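Local atomic coordinates of putative transcriptional regulator protein, LacI family (Rhizobium etli, PDB entry 3MIZ), a protein that probably acts as a DNA-binding transcriptional repressor of the LacI family, with a core built like a periplasmic sugar-binding protein. Residues G204-A209 / P244-A249; F232-T237 / V285-A290; I134-L139 / E147-A152; Q211-A216 / M240-E245; R120-Y125 / A200-N205. One frame throughout, in Å; residues are numbered along the deposited sequence.

Along the chain, contact 5 opens first, on helix 115-127, and closes a long loop at strand 200-203. Contact 3 lies within that loop and closes a short one, between strand 134-138 and helix 144-160. Contact 1 begins where contact 5 ends, at Gly204 and Asn205, and runs to the segment leading into strand 248-250. Contact 4 starts further along helix 206-217 and ends on the same segment, sharing Pro244 and Glu245. Contact 2 crosses both, joining the loop before helix 236-239 to the chain after strand 277-285. Contacts 3 and 5 pack helices on neighbouring strands of one sheet; contacts 1 and 4 tie helix 206-217 to the chain between helix 236-239 and strand 248-250.

Contact 1. Residues G204-A209 / P244-A249; sequences GNDEMA and PELTTA
Asp206 and Ala209, in the first turn of helix 206-217, meet Leu246 and Thr248 where the chain enters strand 248-250. This is a helix N-terminus docked on an extended segment in the periplasmic-binding-protein-like fold. The packed part is small and buried. Thr248 OG1 donates to Asp206 OD1 at 2.8 Å and meets the lone pair on the side of the other carboxylate oxygen. The threonine hydroxyl lies anti to its own nitrogen (chi1 -170°), which turns it toward the aspartate. The two side chains cross at about a right angle. Leu246 reaches in with one methyl: its CD2 lies 3.4 Å from Asp206 OD1 and 3.8 Å from Ala209 CB. Asp206 OD2 is taken by the backbone N of Phe235, so both carboxylate oxygens have donors. The looser side is formed by Glu207, which points away from the strand segment. It is partly exposed and packs on Thr237 of the second subunit. The helix start is fixed by its N-cap, Asn205. Its OD1 accepts from Met208 N at 3.0 Å, with an N-H...O angle of 169°.

Contact 2. Residues F232-T237 / V285-A290; sequences FDDFRT and VERSSA
Asp234 OD1 is gripped by both terminal nitrogens of one arginine: Arg287 NH1 and NH2 both bond Asp234 OD1, each at 3.0 Å. This end-on salt bridge joins the loop before helix 236-239 to the segment after strand 277-285 in the periplasmic-binding-protein-like fold. The oxygen sits near the guanidinium plane, at its edge. Both donors reach the oxygen from the same face of the carboxylate. NH2 is on the syn side, while NH1 lies higher, 41° out of the carboxylate plane. The two planes are turned 32° apart, and neither bond is straight. Arg287 reaches over with an extended chain from CG to NE. Thr239 OG1 also bonds Asp234 OD1, and Leu246 O takes Arg287 NH1, so the pair is held from several sides. Arg236 NH1 forms a salt bridge with Asp234 OD2 at 3.5 Å, and its NH2 has a second partner in Asp31. The shared carboxylate would probably favour its ionised form. An asparagine here would probably leave Arg287 without its charged mate and the two arginines without the anion they share. Val285 braces the arginine from its own segment, with CG1 lying 3.4 Å above the centre of the Arg287 guanidinium.

Contact 3. Residues I134-L139 / E147-A152; sequences IGYIRL and ELRLDA
Leu150 and Tyr136 bury the most surface in this contact, followed by Arg138. Leu150 divides its two methyls between the other two. Its CD1 lies 3.9 Å from Tyr136 CD2, approaching the ring obliquely. Its CD2 lies over one face of the Arg138 guanidinium, towards the rim and 3.4 Å from Arg138 NE. The leucine CG is anti to the backbone nitrogen (chi1 174°), which swings both methyls to the strand. Tyr136 reaches past Leu150 to the base of the Arg149 side chain. Its OH stops 3.4 Å from Arg149 CB, a packing contact. The tyrosine ring also meets Phe153, one turn further along the helix. Arg138 bends at chi3 (61°), which lays its guanidinium over Leu150 and sends NH2 towards Glu147. It forms a salt bridge there, though the hydrogen bond from Arg138 NH2 to Glu147 OE1 is weak at 3.4 Å. Both residues are partly exposed. Arg149 turns its polar end elsewhere, with NE in a salt bridge to Asp115 and NH1 bonded to Gly204 O. Leu139 CD2 only skirts that guanidinium, 4.0 Å from Arg149 NH1. The axes of strand 134-138 and helical segment 147-152 run nearly antiparallel, at 164°, and approach to 9.8 Å. This is the first strand-helix pair of the beta-alpha-beta unit 134-138, 144-160 and 167-174, as in periplasmic-binding-protein-like domains.

Contact 4. Residues Q211-A216 / M240-E245; sequences QIYIAA and MALKPE
This is a helix-to-loop contact in which one aromatic side chain does most of the work. Tyr213 on helix 206-217 inserts against the loop between helix 236-239 and strand 248-250, close to the second subunit. Its first torsion (chi1 -97°) is off the staggered positions, and its ring is used on a face and at an edge. Leu242 lies over one face in a CH-pi contact, with CD1 4.0 Å from the ring centroid and 15° off the ring normal. Leu242 CB also lies over this face, 3.7 Å from Tyr213 CE2. At the ring edge, near its plane, sit the carbonyl oxygens of Lys243 and Pro244. Lys243 O comes to 3.6 Å from Tyr213 CE2. Tyr213 OH donates to Pro244 O at 2.8 Å, tilted 28° from the carbonyl plane. The proline ring packs alongside, with CD 3.9 Å from Tyr213 CE2. The peptide bond before Pro244 is cis. A phenylalanine in place of Tyr213 would probably keep the leucine contact but leave Pro244 O without this donor. Across the subunit boundary, Leu242 packs on Ile210 of the second subunit, and Ile214 on Leu242 of that subunit. The tyrosine therefore sits just behind an interface. Its chemistry is mixed: the ring face supplies apolar packing, and the hydroxyl satisfies a loop carbonyl and probably helps hold the loop at the cis proline against the helix.

Contact 5. Residues R120-Y125 / A200-N205; sequences RDLTRY and AIMSGN
Met202, a selenomethionine here, points from strand 200-203 at helix 115-127 and touches both Leu122 and Thr123. Its side chain runs past Leu122 in the opposite direction and crosses Thr123 at about a right angle. The chain bends at chi3 (75°). This bend turns CE along the helix surface, 3.6 Å from Leu122 CB. CG and CD2 of the leucine also lie near this methyl. SE meets the threonine hydroxyl, 3.4 Å from Thr123 OG1, and CE lies near it too. That approach is packing, since the hydroxyl is bonded to Ala119 O one turn back in its own helix. The polar group is thus satisfied within the helix. All three residues are buried. Phe153 of helix 144-160 packs against both Met202 and Thr123. Val230 of strand 228-230 touches both Met202 and Leu122. The contact packs helix 115-127 on strand 200-203, with helix 144-160 alongside, and strands 134-138 and 228-230 flank strand 200-203 in the sheet.

Contact 1. Residues G204-A209 / P244-A249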
# COMPACT_ATOMS: atom_id res chain seq x y z
N GLY A 204 -4.24 3.05 -16.88
CA GLY A 204 -5.39 2.50 -16.18
C GLY A 204 -5.45 3.06 -14.78
O GLY A 204 -6.51 3.46 -14.31
N ASN A 205 -4.30 3.07 -14.10
CA ASN A 205 -4.19 3.64 -12.76
C ASN A 205 -2.75 4.10 -12.51
O ASN A 205 -1.86 3.88 -13.33
CB ASN A 205 -4.65 2.66 -11.67
CG ASN A 205 -3.74 1.45 -11.51
OD1 ASN A 205 -2.66 1.39 -12.09
ND2 ASN A 205 -4.18 0.49 -10.71
N ASP A 206 -2.54 4.76 -11.37
CA ASP A 206 -1.21 5.28 -11.04
C ASP A 206 -0.13 4.21 -10.94
O ASP A 206 0.98 4.41 -11.41
CB ASP A 206 -1.26 6.07 -9.74
CG ASP A 206 -2.21 7.25 -9.80
OD1 ASP A 206 -2.41 7.79 -10.90
OD2 ASP A 206 -2.74 7.65 -8.74
N GLU A 207 -0.46 3.07 -10.33
CA GLU A 207 0.51 2.01 -10.17
C GLU A 207 1.12 1.64 -11.53
O GLU A 207 2.34 1.55 -11.66
CB GLU A 207 -0.17 0.78 -9.55
CG GLU A 207 0.81 -0.23 -9.01
CD GLU A 207 0.13 -1.36 -8.28
OE1 GLU A 207 -0.77 -1.09 -7.45
OE2 GLU A 207 0.50 -2.53 -8.52
N MSE A 208 0.26 1.45 -12.53
CA MSE A 208 0.68 1.08 -13.88
C MSE A 208 1.57 2.15 -14.53
O MSE A 208 2.41 1.84 -15.40
CB MSE A 208 -0.56 0.86 -14.77
CG MSE A 208 -1.49 -0.27 -14.34
SE MSE A 208 -3.14 -0.24 -15.39
CE MSE A 208 -2.39 -0.79 -17.06
N ALA A 209 1.38 3.41 -14.13
CA ALA A 209 2.16 4.51 -14.69
C ALA A 209 3.65 4.34 -14.46
O ALA A 209 4.45 4.82 -15.25
CB ALA A 209 1.69 5.85 -14.11
N PRO A 244 8.40 13.64 -13.85
CA PRO A 244 7.58 14.69 -13.24
C PRO A 244 6.40 14.16 -12.44
O PRO A 244 5.93 13.03 -12.67
CB PRO A 244 7.12 15.50 -14.44
CG PRO A 244 6.96 14.45 -15.50
CD PRO A 244 8.22 13.62 -15.31
N GLU A 245 5.92 14.97 -11.49
CA GLU A 245 4.79 14.61 -10.66
C GLU A 245 3.62 14.24 -11.57
O GLU A 245 3.30 14.97 -12.50
CB GLU A 245 4.40 15.80 -9.76
CG GLU A 245 5.41 16.12 -8.69
CD GLU A 245 5.48 15.05 -7.61
OE1 GLU A 245 5.84 13.90 -7.94
OE2 GLU A 245 5.18 15.37 -6.44
N LEU A 246 2.98 13.11 -11.28
CA LEU A 246 1.87 12.60 -12.09
C LEU A 246 0.51 13.28 -11.96
O LEU A 246 -0.07 13.36 -10.87
CB LEU A 246 1.69 11.11 -11.79
CG LEU A 246 0.71 10.30 -12.65
CD1 LEU A 246 1.21 10.23 -14.09
CD2 LEU A 246 0.58 8.90 -12.08
N THR A 247 -0.01 13.77 -13.08
CA THR A 247 -1.32 14.39 -13.10
C THR A 247 -2.30 13.22 -13.09
O THR A 247 -2.16 12.28 -13.87
CB THR A 247 -1.48 15.25 -14.36
OG1 THR A 247 -0.64 16.41 -14.22
CG2 THR A 247 -2.93 15.68 -14.54
N THR A 248 -3.30 13.27 -12.22
CA THR A 248 -4.22 12.14 -12.09
C THR A 248 -5.61 12.55 -11.63
O THR A 248 -5.92 13.73 -11.53
CB THR A 248 -3.59 11.12 -11.08
OG1 THR A 248 -4.32 9.89 -11.08
CG2 THR A 248 -3.61 11.71 -9.67
N ALA A 249 -6.45 11.54 -11.38
CA ALA A 249 -7.80 11.76 -10.88
C ALA A 249 -7.79 11.08 -9.52
O ALA A 249 -7.52 9.88 -9.41
CB ALA A 249 -8.82 11.09 -11.81

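Contact 2. Residues F232-T237 / V285-A290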
# COMPACT_ATOMS: atom_id res chain seq x y z
N PHE A 232 -4.54 7.44 -12.59
CA PHE A 232 -5.84 7.43 -11.93
C PHE A 232 -5.70 6.82 -10.53
O PHE A 232 -5.00 5.82 -10.35
CB PHE A 232 -6.85 6.61 -12.75
CG PHE A 232 -8.28 7.03 -12.54
CD1 PHE A 232 -8.88 6.91 -11.30
CD2 PHE A 232 -9.01 7.56 -13.60
CE1 PHE A 232 -10.21 7.31 -11.10
CE2 PHE A 232 -10.34 7.97 -13.42
CZ PHE A 232 -10.94 7.84 -12.16
N ASP A 233 -6.37 7.46 -9.57
CA ASP A 233 -6.43 7.06 -8.15
C ASP A 233 -5.82 8.06 -7.17
O ASP A 233 -6.32 8.26 -6.06
CB ASP A 233 -5.72 5.74 -7.88
CG ASP A 233 -6.39 4.54 -8.52
OD1 ASP A 233 -7.45 4.68 -9.16
OD2 ASP A 233 -5.83 3.44 -8.36
N ASP A 234 -4.71 8.67 -7.60
CA ASP A 234 -3.86 9.54 -6.79
C ASP A 234 -3.34 8.71 -5.63
O ASP A 234 -3.54 9.04 -4.45
CB ASP A 234 -4.55 10.80 -6.25
CG ASP A 234 -3.52 11.81 -5.69
OD1 ASP A 234 -2.37 11.85 -6.21
OD2 ASP A 234 -3.84 12.57 -4.75
N PHE A 235 -2.71 7.60 -5.98
CA PHE A 235 -2.09 6.69 -5.03
C PHE A 235 -0.79 7.40 -4.68
O PHE A 235 0.18 7.31 -5.42
CB PHE A 235 -1.82 5.34 -5.72
CG PHE A 235 -1.14 4.31 -4.85
CD1 PHE A 235 -1.35 4.28 -3.48
CD2 PHE A 235 -0.31 3.36 -5.43
CE1 PHE A 235 -0.74 3.29 -2.69
CE2 PHE A 235 0.30 2.37 -4.65
CZ PHE A 235 0.08 2.34 -3.27
N ARG A 236 -0.80 8.12 -3.56
CA ARG A 236 0.34 8.92 -3.10
C ARG A 236 1.72 8.27 -3.21
O ARG A 236 2.67 8.91 -3.65
CB ARG A 236 0.13 9.38 -1.65
CG ARG A 236 -1.23 10.00 -1.36
CD ARG A 236 -2.26 8.93 -1.01
NE ARG A 236 -3.34 9.46 -0.17
CZ ARG A 236 -4.26 10.33 -0.58
NH1 ARG A 236 -4.25 10.77 -1.83
NH2 ARG A 236 -5.19 10.76 0.26
N THR A 237 1.82 7.02 -2.79
CA THR A 237 3.09 6.29 -2.85
C THR A 237 3.73 6.43 -4.24
O THR A 237 4.95 6.57 -4.38
CB THR A 237 2.85 4.80 -2.54
OG1 THR A 237 2.41 4.66 -1.19
CG2 THR A 237 4.12 3.99 -2.75
N VAL A 285 -6.30 16.09 -10.26
CA VAL A 285 -5.14 16.68 -9.59
C VAL A 285 -4.11 17.01 -10.65
O VAL A 285 -3.43 16.12 -11.16
CB VAL A 285 -4.52 15.71 -8.57
CG1 VAL A 285 -3.33 16.36 -7.87
CG2 VAL A 285 -5.58 15.28 -7.55
N GLU A 286 -4.00 18.29 -10.99
CA GLU A 286 -3.07 18.71 -12.01
C GLU A 286 -1.66 18.87 -11.47
O GLU A 286 -1.41 19.66 -10.55
CB GLU A 286 -3.54 20.01 -12.65
CG GLU A 286 -2.61 20.52 -13.73
CD GLU A 286 -3.27 21.54 -14.63
OE1 GLU A 286 -4.12 22.31 -14.13
OE2 GLU A 286 -2.94 21.57 -15.84
N ARG A 287 -0.74 18.10 -12.04
CA ARG A 287 0.66 18.16 -11.64
C ARG A 287 1.47 18.56 -12.88
O ARG A 287 1.08 19.50 -13.56
CB ARG A 287 1.09 16.81 -11.03
CG ARG A 287 0.31 16.47 -9.74
CD ARG A 287 1.10 15.61 -8.75
NE ARG A 287 0.45 15.47 -7.44
CZ ARG A 287 -0.46 14.54 -7.13
NH1 ARG A 287 -0.85 13.65 -8.03
NH2 ARG A 287 -0.98 14.49 -5.91
N SER A 288 2.55 17.86 -13.21
CA SER A 288 3.33 18.28 -14.39
C SER A 288 3.73 17.21 -15.40
O SER A 288 4.65 17.42 -16.20
CB SER A 288 4.58 19.04 -13.93
OG SER A 288 5.32 18.26 -13.00
N SER A 289 3.03 16.08 -15.39
CA SER A 289 3.34 14.98 -16.31
C SER A 289 2.68 15.14 -17.68
O SER A 289 2.85 14.30 -18.55
CB SER A 289 2.88 13.66 -15.70
OG SER A 289 1.48 13.70 -15.48
N ALA A 290 1.92 16.22 -17.86
CA ALA A 290 1.27 16.46 -19.14
C ALA A 290 1.59 17.87 -19.66
O ALA A 290 1.69 18.82 -18.88
CB ALA A 290 -0.23 16.28 -19.01

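Contact 3. Residues I134-L139 / E147-A152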
# COMPACT_ATOMS: atom_id res chain seq x y z
N ILE A 134 -4.33 9.58 -28.72
CA ILE A 134 -4.23 9.20 -27.31
C ILE A 134 -4.16 7.70 -27.08
O ILE A 134 -4.87 6.93 -27.73
CB ILE A 134 -5.44 9.74 -26.51
CG1 ILE A 134 -5.67 11.22 -26.82
CG2 ILE A 134 -5.21 9.52 -25.02
CD1 ILE A 134 -4.55 12.11 -26.39
N GLY A 135 -3.32 7.29 -26.14
CA GLY A 135 -3.20 5.88 -25.81
C GLY A 135 -3.86 5.62 -24.47
O GLY A 135 -3.96 6.52 -23.64
N TYR A 136 -4.32 4.39 -24.26
CA TYR A 136 -4.95 4.02 -23.00
C TYR A 136 -4.57 2.58 -22.70
O TYR A 136 -4.87 1.68 -23.48
CB TYR A 136 -6.48 4.15 -23.11
CG TYR A 136 -7.19 3.96 -21.79
CD1 TYR A 136 -7.48 5.05 -20.96
CD2 TYR A 136 -7.51 2.68 -21.32
CE1 TYR A 136 -8.06 4.86 -19.69
CE2 TYR A 136 -8.08 2.48 -20.06
CZ TYR A 136 -8.35 3.58 -19.25
OH TYR A 136 -8.87 3.38 -18.00
N ILE A 137 -3.87 2.36 -21.59
CA ILE A 137 -3.49 1.01 -21.21
C ILE A 137 -4.41 0.61 -20.07
O ILE A 137 -4.39 1.19 -18.97
CB ILE A 137 -2.00 0.94 -20.82
CG1 ILE A 137 -1.15 1.45 -21.98
CG2 ILE A 137 -1.61 -0.49 -20.53
CD1 ILE A 137 0.35 1.34 -21.75
N ARG A 138 -5.25 -0.38 -20.37
CA ARG A 138 -6.28 -0.89 -19.47
C ARG A 138 -5.91 -1.63 -18.19
O ARG A 138 -5.03 -2.50 -18.18
CB ARG A 138 -7.23 -1.80 -20.26
CG ARG A 138 -7.87 -1.14 -21.46
CD ARG A 138 -8.56 -2.17 -22.34
NE ARG A 138 -9.63 -2.87 -21.62
CZ ARG A 138 -10.34 -3.87 -22.14
NH1 ARG A 138 -10.08 -4.29 -23.38
NH2 ARG A 138 -11.31 -4.43 -21.44
N LEU A 139 -6.62 -1.28 -17.13
CA LEU A 139 -6.47 -1.93 -15.84
C LEU A 139 -7.23 -3.25 -16.00
O LEU A 139 -8.03 -3.40 -16.93
CB LEU A 139 -7.12 -1.07 -14.75
CG LEU A 139 -7.17 -1.57 -13.31
CD1 LEU A 139 -5.76 -1.71 -12.75
CD2 LEU A 139 -7.97 -0.59 -12.47
N GLU A 147 -13.38 -0.95 -16.29
CA GLU A 147 -14.26 -0.89 -17.45
C GLU A 147 -14.98 0.44 -17.54
O GLU A 147 -15.17 0.98 -18.63
CB GLU A 147 -15.28 -2.02 -17.40
CG GLU A 147 -15.69 -2.56 -18.76
CD GLU A 147 -14.52 -3.15 -19.55
OE1 GLU A 147 -13.51 -3.57 -18.93
OE2 GLU A 147 -14.61 -3.20 -20.80
N LEU A 148 -15.41 0.98 -16.40
CA LEU A 148 -16.10 2.27 -16.42
C LEU A 148 -15.18 3.40 -16.87
O LEU A 148 -15.61 4.31 -17.55
CB LEU A 148 -16.66 2.60 -15.04
CG LEU A 148 -17.77 1.67 -14.55
CD1 LEU A 148 -18.22 2.10 -13.16
CD2 LEU A 148 -18.94 1.71 -15.52
N ARG A 149 -13.91 3.34 -16.47
CA ARG A 149 -12.97 4.38 -16.87
C ARG A 149 -12.74 4.29 -18.38
O ARG A 149 -12.58 5.31 -19.06
CB ARG A 149 -11.64 4.20 -16.13
CG ARG A 149 -11.81 4.31 -14.63
CD ARG A 149 -10.54 3.96 -13.87
NE ARG A 149 -10.81 3.87 -12.44
CZ ARG A 149 -9.90 3.57 -11.53
NH1 ARG A 149 -8.64 3.34 -11.88
NH2 ARG A 149 -10.25 3.51 -10.25
N LEU A 150 -12.73 3.07 -18.90
CA LEU A 150 -12.54 2.85 -20.33
C LEU A 150 -13.78 3.30 -21.09
O LEU A 150 -13.68 3.87 -22.18
CB LEU A 150 -12.26 1.37 -20.60
CG LEU A 150 -12.17 0.97 -22.08
CD1 LEU A 150 -11.01 1.71 -22.77
CD2 LEU A 150 -11.98 -0.53 -22.19
N ASP A 151 -14.96 3.04 -20.52
CA ASP A 151 -16.20 3.46 -21.16
C ASP A 151 -16.16 4.98 -21.34
O ASP A 151 -16.58 5.51 -22.37
CB ASP A 151 -17.42 3.11 -20.31
CG ASP A 151 -17.74 1.63 -20.30
OD1 ASP A 151 -17.32 0.88 -21.21
OD2 ASP A 151 -18.46 1.21 -19.36
N ALA A 152 -15.67 5.67 -20.32
CA ALA A 152 -15.60 7.13 -20.33
C ALA A 152 -14.62 7.61 -21.39
O ALA A 152 -14.91 8.55 -22.12
CB ALA A 152 -15.18 7.65 -18.97

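Contact 4. Residues Q211-A216 / M240-E245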
# COMPACT_ATOMS: atom_id res chain seq x y z
N GLN A 211 5.44 1.72 -14.82
CA GLN A 211 5.97 0.97 -15.96
C GLN A 211 5.96 1.76 -17.27
O GLN A 211 6.83 1.57 -18.12
CB GLN A 211 5.21 -0.34 -16.15
CG GLN A 211 5.38 -1.29 -14.97
CD GLN A 211 4.75 -2.64 -15.21
OE1 GLN A 211 5.12 -3.35 -16.15
NE2 GLN A 211 3.79 -3.00 -14.37
N ILE A 212 4.96 2.63 -17.43
CA ILE A 212 4.84 3.46 -18.63
C ILE A 212 5.92 4.55 -18.62
O ILE A 212 6.45 4.92 -19.67
CB ILE A 212 3.43 4.09 -18.72
CG1 ILE A 212 2.38 2.97 -18.72
CG2 ILE A 212 3.30 4.92 -20.00
CD1 ILE A 212 0.95 3.45 -18.64
N TYR A 213 6.24 5.08 -17.44
CA TYR A 213 7.29 6.10 -17.35
C TYR A 213 8.60 5.47 -17.78
O TYR A 213 9.36 6.05 -18.56
CB TYR A 213 7.44 6.59 -15.90
CG TYR A 213 6.70 7.87 -15.58
CD1 TYR A 213 5.32 7.98 -15.77
CD2 TYR A 213 7.37 8.95 -15.01
CE1 TYR A 213 4.63 9.13 -15.41
CE2 TYR A 213 6.69 10.11 -14.63
CZ TYR A 213 5.32 10.19 -14.83
OH TYR A 213 4.64 11.32 -14.44
N ILE A 214 8.88 4.28 -17.25
CA ILE A 214 10.12 3.58 -17.56
C ILE A 214 10.16 3.17 -19.03
O ILE A 214 11.21 3.28 -19.68
CB ILE A 214 10.29 2.34 -16.65
CG1 ILE A 214 10.36 2.81 -15.18
CG2 ILE A 214 11.56 1.57 -17.02
CD1 ILE A 214 10.59 1.71 -14.19
N ALA A 215 9.03 2.73 -19.56
CA ALA A 215 8.97 2.34 -20.97
C ALA A 215 9.33 3.54 -21.85
O ALA A 215 10.12 3.42 -22.79
CB ALA A 215 7.57 1.85 -21.30
N ALA A 216 8.76 4.70 -21.55
CA ALA A 216 9.03 5.90 -22.34
C ALA A 216 10.48 6.37 -22.24
O ALA A 216 11.13 6.64 -23.26
CB ALA A 216 8.08 7.02 -21.93
N MSE A 240 3.70 10.90 -6.18
CA MSE A 240 4.74 11.80 -5.72
C MSE A 240 6.15 11.20 -5.78
O MSE A 240 7.12 11.84 -5.36
CB MSE A 240 4.43 12.25 -4.30
CG MSE A 240 3.19 13.11 -4.21
SE MSE A 240 2.87 13.71 -2.42
CE MSE A 240 3.91 15.35 -2.48
N ALA A 241 6.25 9.98 -6.30
CA ALA A 241 7.54 9.32 -6.45
C ALA A 241 8.00 9.57 -7.89
O ALA A 241 9.16 9.88 -8.14
CB ALA A 241 7.40 7.81 -6.21
N LEU A 242 7.06 9.44 -8.82
CA LEU A 242 7.38 9.66 -10.22
C LEU A 242 7.73 11.13 -10.44
O LEU A 242 7.16 12.02 -9.81
CB LEU A 242 6.19 9.28 -11.11
CG LEU A 242 5.66 7.85 -10.98
CD1 LEU A 242 4.41 7.68 -11.82
CD2 LEU A 242 6.74 6.85 -11.39
N LYS A 243 8.67 11.36 -11.34
CA LYS A 243 9.09 12.71 -11.69
C LYS A 243 9.12 12.71 -13.21
O LYS A 243 9.78 11.86 -13.82
CB LYS A 243 10.50 13.01 -11.15
CG LYS A 243 10.67 12.80 -9.65
CD LYS A 243 9.86 13.80 -8.83
CE LYS A 243 10.06 13.56 -7.34
NZ LYS A 243 9.32 14.55 -6.50
N PRO A 244 8.40 13.64 -13.85
CA PRO A 244 7.58 14.69 -13.24
C PRO A 244 6.40 14.16 -12.44
O PRO A 244 5.93 13.03 -12.67
CB PRO A 244 7.12 15.50 -14.44
CG PRO A 244 6.96 14.45 -15.50
CD PRO A 244 8.22 13.62 -15.31
N GLU A 245 5.92 14.97 -11.49
CA GLU A 245 4.79 14.61 -10.66
C GLU A 245 3.62 14.24 -11.57
O GLU A 245 3.30 14.97 -12.50
CB GLU A 245 4.40 15.80 -9.76
CG GLU A 245 5.41 16.12 -8.69
CD GLU A 245 5.48 15.05 -7.61
OE1 GLU A 245 5.84 13.90 -7.94
OE2 GLU A 245 5.18 15.37 -6.44

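Contact 5. Residues R120-Y125 / A200-N205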
# COMPACT_ATOMS: atom_id res chain seq x y z
N ARG A 120 -13.65 10.75 -17.55
CA ARG A 120 -14.19 11.70 -18.52
C ARG A 120 -13.42 13.02 -18.41
O ARG A 120 -12.97 13.56 -19.42
CB ARG A 120 -15.68 11.95 -18.25
CG ARG A 120 -16.28 13.11 -19.04
CD ARG A 120 -17.80 13.23 -18.83
NE ARG A 120 -18.20 13.70 -17.50
CZ ARG A 120 -19.02 13.03 -16.69
NH1 ARG A 120 -19.52 11.86 -17.07
NH2 ARG A 120 -19.38 13.53 -15.51
N ASP A 121 -13.28 13.53 -17.20
CA ASP A 121 -12.60 14.80 -16.99
C ASP A 121 -11.12 14.75 -17.33
O ASP A 121 -10.54 15.73 -17.80
CB ASP A 121 -12.78 15.28 -15.55
CG ASP A 121 -14.20 15.70 -15.27
OD1 ASP A 121 -14.94 15.99 -16.24
OD2 ASP A 121 -14.58 15.75 -14.08
N LEU A 122 -10.50 13.59 -17.11
CA LEU A 122 -9.09 13.41 -17.39
C LEU A 122 -8.89 13.35 -18.90
O LEU A 122 -7.91 13.88 -19.43
CB LEU A 122 -8.60 12.13 -16.71
CG LEU A 122 -7.13 11.96 -16.36
CD1 LEU A 122 -6.56 13.22 -15.74
CD2 LEU A 122 -7.01 10.79 -15.39
N THR A 123 -9.83 12.73 -19.60
CA THR A 123 -9.74 12.62 -21.05
C THR A 123 -9.94 14.02 -21.67
O THR A 123 -9.21 14.42 -22.57
CB THR A 123 -10.79 11.62 -21.61
OG1 THR A 123 -10.55 10.32 -21.06
CG2 THR A 123 -10.70 11.53 -23.14
N ARG A 124 -10.91 14.76 -21.15
CA ARG A 124 -11.17 16.12 -21.65
C ARG A 124 -9.96 17.01 -21.40
O ARG A 124 -9.64 17.91 -22.19
CB ARG A 124 -12.40 16.72 -20.96
CG ARG A 124 -13.73 16.05 -21.29
CD ARG A 124 -14.83 16.58 -20.38
NE ARG A 124 -14.93 18.04 -20.42
CZ ARG A 124 -15.68 18.72 -21.29
NH1 ARG A 124 -16.41 18.08 -22.19
NH2 ARG A 124 -15.72 20.04 -21.23
N TYR A 125 -9.29 16.78 -20.27
CA TYR A 125 -8.09 17.55 -19.91
C TYR A 125 -7.07 17.45 -21.04
O TYR A 125 -6.52 18.47 -21.49
CB TYR A 125 -7.51 17.00 -18.60
CG TYR A 125 -6.18 17.61 -18.20
CD1 TYR A 125 -4.98 17.10 -18.69
CD2 TYR A 125 -6.13 18.71 -17.35
CE1 TYR A 125 -3.76 17.66 -18.33
CE2 TYR A 125 -4.91 19.29 -16.99
CZ TYR A 125 -3.73 18.76 -17.48
OH TYR A 125 -2.53 19.33 -17.12
N ALA A 200 -0.05 11.33 -26.00
CA ALA A 200 -0.47 11.23 -24.61
C ALA A 200 -0.91 9.79 -24.34
O ALA A 200 -1.46 9.13 -25.22
CB ALA A 200 -1.62 12.20 -24.31
N ILE A 201 -0.63 9.31 -23.14
CA ILE A 201 -1.03 7.96 -22.76
C ILE A 201 -1.70 8.02 -21.40
O ILE A 201 -1.17 8.61 -20.45
CB ILE A 201 0.17 6.97 -22.67
CG1 ILE A 201 0.73 6.71 -24.07
CG2 ILE A 201 -0.31 5.62 -22.09
CD1 ILE A 201 1.94 5.79 -24.09
N MSE A 202 -2.89 7.45 -21.33
CA MSE A 202 -3.63 7.43 -20.08
C MSE A 202 -3.42 6.07 -19.50
O MSE A 202 -3.66 5.06 -20.16
CB MSE A 202 -5.12 7.67 -20.33
CG MSE A 202 -5.45 9.07 -20.77
SE MSE A 202 -7.35 9.35 -20.85
CE MSE A 202 -7.73 9.48 -18.98
N SER A 203 -2.95 6.04 -18.25
CA SER A 203 -2.69 4.79 -17.56
C SER A 203 -3.94 4.34 -16.80
O SER A 203 -4.60 5.16 -16.15
CB SER A 203 -1.52 4.97 -16.59
OG SER A 203 -1.23 3.76 -15.91
N GLY A 204 -4.24 3.05 -16.88
CA GLY A 204 -5.39 2.50 -16.18
C GLY A 204 -5.45 3.06 -14.78
O GLY A 204 -6.51 3.46 -14.31
N ASN A 205 -4.30 3.07 -14.10
CA ASN A 205 -4.19 3.64 -12.76
C ASN A 205 -2.75 4.10 -12.51
O ASN A 205 -1.86 3.88 -13.33
CB ASN A 205 -4.65 2.66 -11.67
CG ASN A 205 -3.74 1.45 -11.51
OD1 ASN A 205 -2.66 1.39 -12.09
ND2 ASN A 205 -4.18 0.49 -10.71